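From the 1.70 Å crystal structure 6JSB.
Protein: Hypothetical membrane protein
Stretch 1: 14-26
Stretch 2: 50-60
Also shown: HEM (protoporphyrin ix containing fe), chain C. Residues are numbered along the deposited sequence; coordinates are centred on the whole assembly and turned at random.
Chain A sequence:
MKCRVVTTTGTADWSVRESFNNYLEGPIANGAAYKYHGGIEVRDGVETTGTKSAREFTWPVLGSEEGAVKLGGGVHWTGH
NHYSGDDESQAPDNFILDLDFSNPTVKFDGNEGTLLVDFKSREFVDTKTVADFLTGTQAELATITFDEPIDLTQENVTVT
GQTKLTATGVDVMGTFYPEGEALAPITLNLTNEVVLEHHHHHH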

# COMPACT_ATOMS: atom_id res chain seq x y z
N TRP A 14 -6.66 3.49 2.50
CA TRP A 14 -5.89 2.33 3.03
C TRP A 14 -4.66 2.88 3.74
O TRP A 14 -3.74 3.35 3.05
CB TRP A 14 -5.49 1.38 1.91
CG TRP A 14 -4.78 0.17 2.42
CD1 TRP A 14 -5.14 -0.62 3.49
CD2 TRP A 14 -3.56 -0.35 1.90
NE1 TRP A 14 -4.19 -1.65 3.64
CE2 TRP A 14 -3.19 -1.45 2.72
CE3 TRP A 14 -2.70 0.06 0.86
CZ2 TRP A 14 -2.05 -2.22 2.49
CZ3 TRP A 14 -1.51 -0.73 0.63
CH2 TRP A 14 -1.22 -1.83 1.45
N SER A 15 -4.62 2.76 5.09
CA SER A 15 -3.49 3.31 5.85
C SER A 15 -2.28 2.38 5.90
O SER A 15 -1.29 2.72 6.55
CB SER A 15 -3.90 3.60 7.31
OG SER A 15 -5.02 4.47 7.29
N VAL A 16 -2.34 1.22 5.26
CA VAL A 16 -1.33 0.17 5.21
C VAL A 16 -1.31 -0.58 6.55
O VAL A 16 -1.68 -1.76 6.62
CB VAL A 16 0.08 0.72 4.81
CG1 VAL A 16 1.08 -0.43 4.70
CG2 VAL A 16 -0.03 1.40 3.42
N ARG A 17 -0.88 0.10 7.62
CA ARG A 17 -1.02 -0.41 8.98
C ARG A 17 -0.72 0.73 9.97
O ARG A 17 0.40 1.26 9.94
CB ARG A 17 -0.08 -1.59 9.18
CG ARG A 17 -0.03 -2.16 10.55
CD ARG A 17 -1.16 -3.14 10.97
NE ARG A 17 -0.85 -3.36 12.39
CZ ARG A 17 -0.51 -4.50 12.95
NH1 ARG A 17 -0.62 -5.63 12.23
NH2 ARG A 17 -0.16 -4.51 14.25
N GLU A 18 -1.69 1.12 10.84
CA GLU A 18 -1.43 2.29 11.70
C GLU A 18 -0.22 2.09 12.58
O GLU A 18 0.58 3.04 12.77
CB GLU A 18 -2.63 2.62 12.57
CG GLU A 18 -3.82 3.07 11.76
CD GLU A 18 -5.07 3.17 12.61
OE1 GLU A 18 -5.97 3.89 12.18
OE2 GLU A 18 -5.18 2.49 13.64
N SER A 19 -0.06 0.88 13.15
CA SER A 19 1.04 0.71 14.10
C SER A 19 2.38 0.73 13.35
O SER A 19 3.40 1.04 13.96
CB SER A 19 0.84 -0.58 14.92
OG SER A 19 0.85 -1.78 14.10
N PHE A 20 2.36 0.46 12.03
CA PHE A 20 3.61 0.50 11.27
C PHE A 20 3.99 1.96 11.05
O PHE A 20 5.15 2.36 11.25
CB PHE A 20 3.45 -0.20 9.91
CG PHE A 20 4.72 -0.12 9.10
CD1 PHE A 20 5.86 -0.83 9.53
CD2 PHE A 20 4.76 0.65 7.97
CE1 PHE A 20 7.06 -0.72 8.81
CE2 PHE A 20 5.95 0.75 7.21
CZ PHE A 20 7.10 0.07 7.65
N ASN A 21 3.01 2.80 10.68
CA ASN A 21 3.32 4.23 10.53
C ASN A 21 3.74 4.85 11.84
O ASN A 21 4.66 5.69 11.89
CB ASN A 21 2.10 5.00 9.99
CG ASN A 21 1.68 4.50 8.58
OD1 ASN A 21 2.52 4.22 7.74
ND2 ASN A 21 0.36 4.48 8.33
N ASN A 22 3.08 4.46 12.93
CA ASN A 22 3.48 4.94 14.27
C ASN A 22 4.93 4.57 14.59
O ASN A 22 5.71 5.37 15.12
CB ASN A 22 2.56 4.31 15.30
CG ASN A 22 2.82 4.86 16.68
OD1 ASN A 22 2.64 6.06 16.89
ND2 ASN A 22 3.26 4.03 17.62
N TYR A 23 5.31 3.32 14.29
CA TYR A 23 6.68 2.88 14.55
C TYR A 23 7.67 3.60 13.63
O TYR A 23 8.72 4.08 14.09
CB TYR A 23 6.73 1.36 14.33
CG TYR A 23 8.04 0.85 13.81
CD1 TYR A 23 9.13 0.70 14.67
CD2 TYR A 23 8.16 0.43 12.49
CE1 TYR A 23 10.39 0.16 14.13
CE2 TYR A 23 9.36 -0.10 11.99
CZ TYR A 23 10.44 -0.21 12.81
OH TYR A 23 11.62 -0.70 12.35
N LEU A 24 7.35 3.67 12.34
CA LEU A 24 8.32 4.20 11.36
C LEU A 24 8.60 5.68 11.61
O LEU A 24 9.75 6.13 11.51
CB LEU A 24 7.78 3.89 9.94
CG LEU A 24 8.75 4.17 8.76
CD1 LEU A 24 8.71 5.71 8.38
CD2 LEU A 24 10.21 3.75 9.04
N GLU A 25 7.57 6.46 11.94
CA GLU A 25 7.78 7.89 12.19
C GLU A 25 8.22 8.17 13.61
O GLU A 25 8.49 9.35 13.93
CB GLU A 25 6.48 8.63 11.89
CG GLU A 25 6.09 8.49 10.43
CD GLU A 25 4.89 9.43 10.05
OE1 GLU A 25 5.20 10.61 9.73
OE2 GLU A 25 3.73 8.97 10.06
N GLY A 26 8.32 7.15 14.45
CA GLY A 26 8.65 7.30 15.87
C GLY A 26 10.13 7.16 16.20
O GLY A 26 11.01 7.06 15.32
N GLY A 50 -2.41 13.54 8.71
CA GLY A 50 -2.03 12.97 9.98
C GLY A 50 -0.62 12.38 9.95
O GLY A 50 -0.01 12.25 8.91
N THR A 51 -0.16 11.98 11.14
CA THR A 51 1.13 11.27 11.28
C THR A 51 0.95 10.11 12.27
O THR A 51 -0.00 10.06 13.06
CB THR A 51 2.30 12.18 11.76
OG1 THR A 51 1.98 12.66 13.08
CG2 THR A 51 2.51 13.40 10.82
N LYS A 52 1.87 9.15 12.18
CA LYS A 52 1.94 8.04 13.17
C LYS A 52 0.62 7.27 13.12
O LYS A 52 0.14 7.00 12.00
CB LYS A 52 2.31 8.59 14.56
CG LYS A 52 3.74 9.03 14.59
CD LYS A 52 4.25 9.23 16.06
CE LYS A 52 3.42 10.31 16.74
NZ LYS A 52 3.96 10.64 18.12
N SER A 53 0.03 6.93 14.28
CA SER A 53 -1.18 6.08 14.23
C SER A 53 -2.35 6.82 13.61
O SER A 53 -3.30 6.16 13.17
CB SER A 53 -1.62 5.63 15.63
OG SER A 53 -0.57 4.90 16.29
N ALA A 54 -2.27 8.15 13.49
CA ALA A 54 -3.37 8.90 12.90
C ALA A 54 -3.24 9.07 11.41
O ALA A 54 -4.14 9.64 10.78
CB ALA A 54 -3.46 10.28 13.57
N ARG A 55 -2.14 8.63 10.82
CA ARG A 55 -1.93 8.91 9.42
C ARG A 55 -2.91 8.10 8.57
O ARG A 55 -3.17 6.90 8.84
CB ARG A 55 -0.50 8.55 9.00
CG ARG A 55 -0.23 8.88 7.50
CD ARG A 55 1.27 8.68 7.23
NE ARG A 55 2.17 9.71 7.83
CZ ARG A 55 2.46 10.85 7.23
NH1 ARG A 55 1.84 11.23 6.10
NH2 ARG A 55 3.39 11.65 7.78
N GLU A 56 -3.40 8.76 7.54
CA GLU A 56 -4.30 8.10 6.55
C GLU A 56 -3.74 8.31 5.16
O GLU A 56 -3.04 9.31 4.89
CB GLU A 56 -5.71 8.74 6.64
CG GLU A 56 -6.39 8.41 7.98
CD GLU A 56 -7.78 8.99 8.07
OE1 GLU A 56 -7.88 10.12 8.52
OE2 GLU A 56 -8.78 8.33 7.66
N PHE A 57 -4.02 7.36 4.25
CA PHE A 57 -3.68 7.56 2.85
C PHE A 57 -4.91 7.35 1.99
O PHE A 57 -5.64 6.36 2.20
CB PHE A 57 -2.62 6.50 2.34
CG PHE A 57 -1.32 6.49 3.08
CD1 PHE A 57 -0.98 5.37 3.85
CD2 PHE A 57 -0.43 7.56 2.96
CE1 PHE A 57 0.26 5.31 4.53
CE2 PHE A 57 0.78 7.49 3.60
CZ PHE A 57 1.13 6.40 4.41
N THR A 58 -5.12 8.21 0.99
CA THR A 58 -6.11 7.88 -0.04
C THR A 58 -5.36 7.64 -1.34
O THR A 58 -4.38 8.34 -1.63
CB THR A 58 -7.18 8.97 -0.27
OG1 THR A 58 -6.56 10.08 -0.92
CG2 THR A 58 -7.80 9.39 1.04
N TRP A 59 -5.76 6.62 -2.07
CA TRP A 59 -5.11 6.22 -3.30
C TRP A 59 -6.07 6.46 -4.45
O TRP A 59 -7.25 6.07 -4.34
CB TRP A 59 -4.74 4.70 -3.24
CG TRP A 59 -3.87 4.30 -2.04
CD1 TRP A 59 -4.27 4.15 -0.74
CD2 TRP A 59 -2.46 3.95 -2.07
NE1 TRP A 59 -3.21 3.74 0.06
CE2 TRP A 59 -2.09 3.62 -0.73
CE3 TRP A 59 -1.50 3.89 -3.09
CZ2 TRP A 59 -0.83 3.19 -0.39
CZ3 TRP A 59 -0.18 3.48 -2.75
CH2 TRP A 59 0.13 3.14 -1.41
N PRO A 60 -5.63 7.06 -5.56
CA PRO A 60 -6.57 7.42 -6.62
C PRO A 60 -6.93 6.20 -7.45
O PRO A 60 -6.07 5.41 -7.82
CB PRO A 60 -5.79 8.45 -7.45
CG PRO A 60 -4.29 8.02 -7.26
CD PRO A 60 -4.26 7.58 -5.81
CHA HEM C . 9.10 -3.28 14.56
CHB HEM C . 13.79 -2.28 15.28
CHC HEM C . 14.58 -3.04 10.51
CHD HEM C . 9.79 -3.72 9.76
C1A HEM C . 10.33 -3.02 15.16
C2A HEM C . 10.52 -2.95 16.59
C3A HEM C . 11.82 -2.66 16.83
C4A HEM C . 12.46 -2.56 15.52
CMA HEM C . 12.52 -2.47 18.21
CAA HEM C . 9.39 -3.19 17.62
CBA HEM C . 8.78 -1.86 18.03
CGA HEM C . 7.47 -2.11 18.75
O1A HEM C . 6.88 -1.12 19.27
O2A HEM C . 7.03 -3.31 18.79
C1B HEM C . 14.40 -2.39 14.06
C2B HEM C . 15.83 -2.18 13.80
C3B HEM C . 16.05 -2.40 12.50
C4B HEM C . 14.78 -2.72 11.85
CMB HEM C . 16.82 -1.82 14.94
CAB HEM C . 17.38 -2.31 11.69
CBB HEM C . 18.43 -1.61 12.14
C1C HEM C . 13.36 -3.28 9.88
C2C HEM C . 13.17 -3.51 8.47
C3C HEM C . 11.84 -3.66 8.23
C4C HEM C . 11.16 -3.58 9.52
CMC HEM C . 14.29 -3.46 7.39
CAC HEM C . 11.28 -3.86 6.84
CBC HEM C . 10.07 -3.37 6.57
C1D HEM C . 9.21 -3.66 11.01
C2D HEM C . 7.80 -3.87 11.27
C3D HEM C . 7.58 -3.75 12.60
C4D HEM C . 8.85 -3.44 13.23
CMD HEM C . 6.79 -4.23 10.16
CAD HEM C . 6.20 -3.90 13.31
CBD HEM C . 5.65 -2.46 13.49
CGD HEM C . 4.28 -2.59 14.15
O1D HEM C . 4.26 -2.90 15.39
O2D HEM C . 3.25 -2.39 13.41
NA HEM C . 11.55 -2.80 14.50
NB HEM C . 13.81 -2.68 12.84
NC HEM C . 12.10 -3.36 10.49
ND HEM C . 9.79 -3.39 12.22
FE HEM C . 11.79 -2.82 12.38
O HOH W 1 -6.12 5.54 5.23
O HOH W 2 -1.51 5.31 10.34

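A short helix, residues 18-24, with Arg17 at its N-cap position, packs against the turn and strand of residues 50-60, and the contact buries 716 Å² in all. The CA atoms come closest at Asn22 and Lys52, 3.6 Å apart; Glu18 CA and Ser53 CA are 4.6 Å apart, Ser15 CA and Glu56 CA 4.9 Å. The strand is tied directly to the chain ahead of the helix by Trp14 N, which donates to Phe57 O at 3.1 Å. Within the turn, Ala54 N bonds to Thr51 O and Arg55 N to Lys52 O, both at 3.0 Å.

Glu25 makes three hydrogen bonds to the other stretch, two of them within a salt bridge. Its carboxylate meets the edge of the Arg55 guanidinium in a two-pronged salt bridge, Arg55 NE to Glu25 OE2 at 2.8 Å and Arg55 NH2 to Glu25 OE1 at 2.9 Å. Glu25 OE2 also accepts from Lys52 N at 2.8 Å, so one side chain holds both the turn's backbone and the arginine. At the other end, Trp59 NE1 donates to Trp14 O at 3.1 Å, nearly straight at 168°. The two indoles meet obliquely, with Trp14 CE3 3.9 Å from Trp59 CZ2. Val16 CG2 fills the space beside them, 4.1 Å from Phe57 CE1 and 4.3 Å from Trp59 CZ2.

Asn21 works in between: its ND2 donates to Ser15 O at 3.0 Å and to water 2 at 2.9 Å, and that water lies within hydrogen-bonding distance of Lys52 O (2.9 Å) and Arg55 O (2.7 Å). Water 1 similarly bridges Ser15 OG (2.6 Å) and Phe57 N (2.9 Å). On the face turned from this contact, Tyr23 OH binds the heme iron, HEM FE, at 2.1 Å.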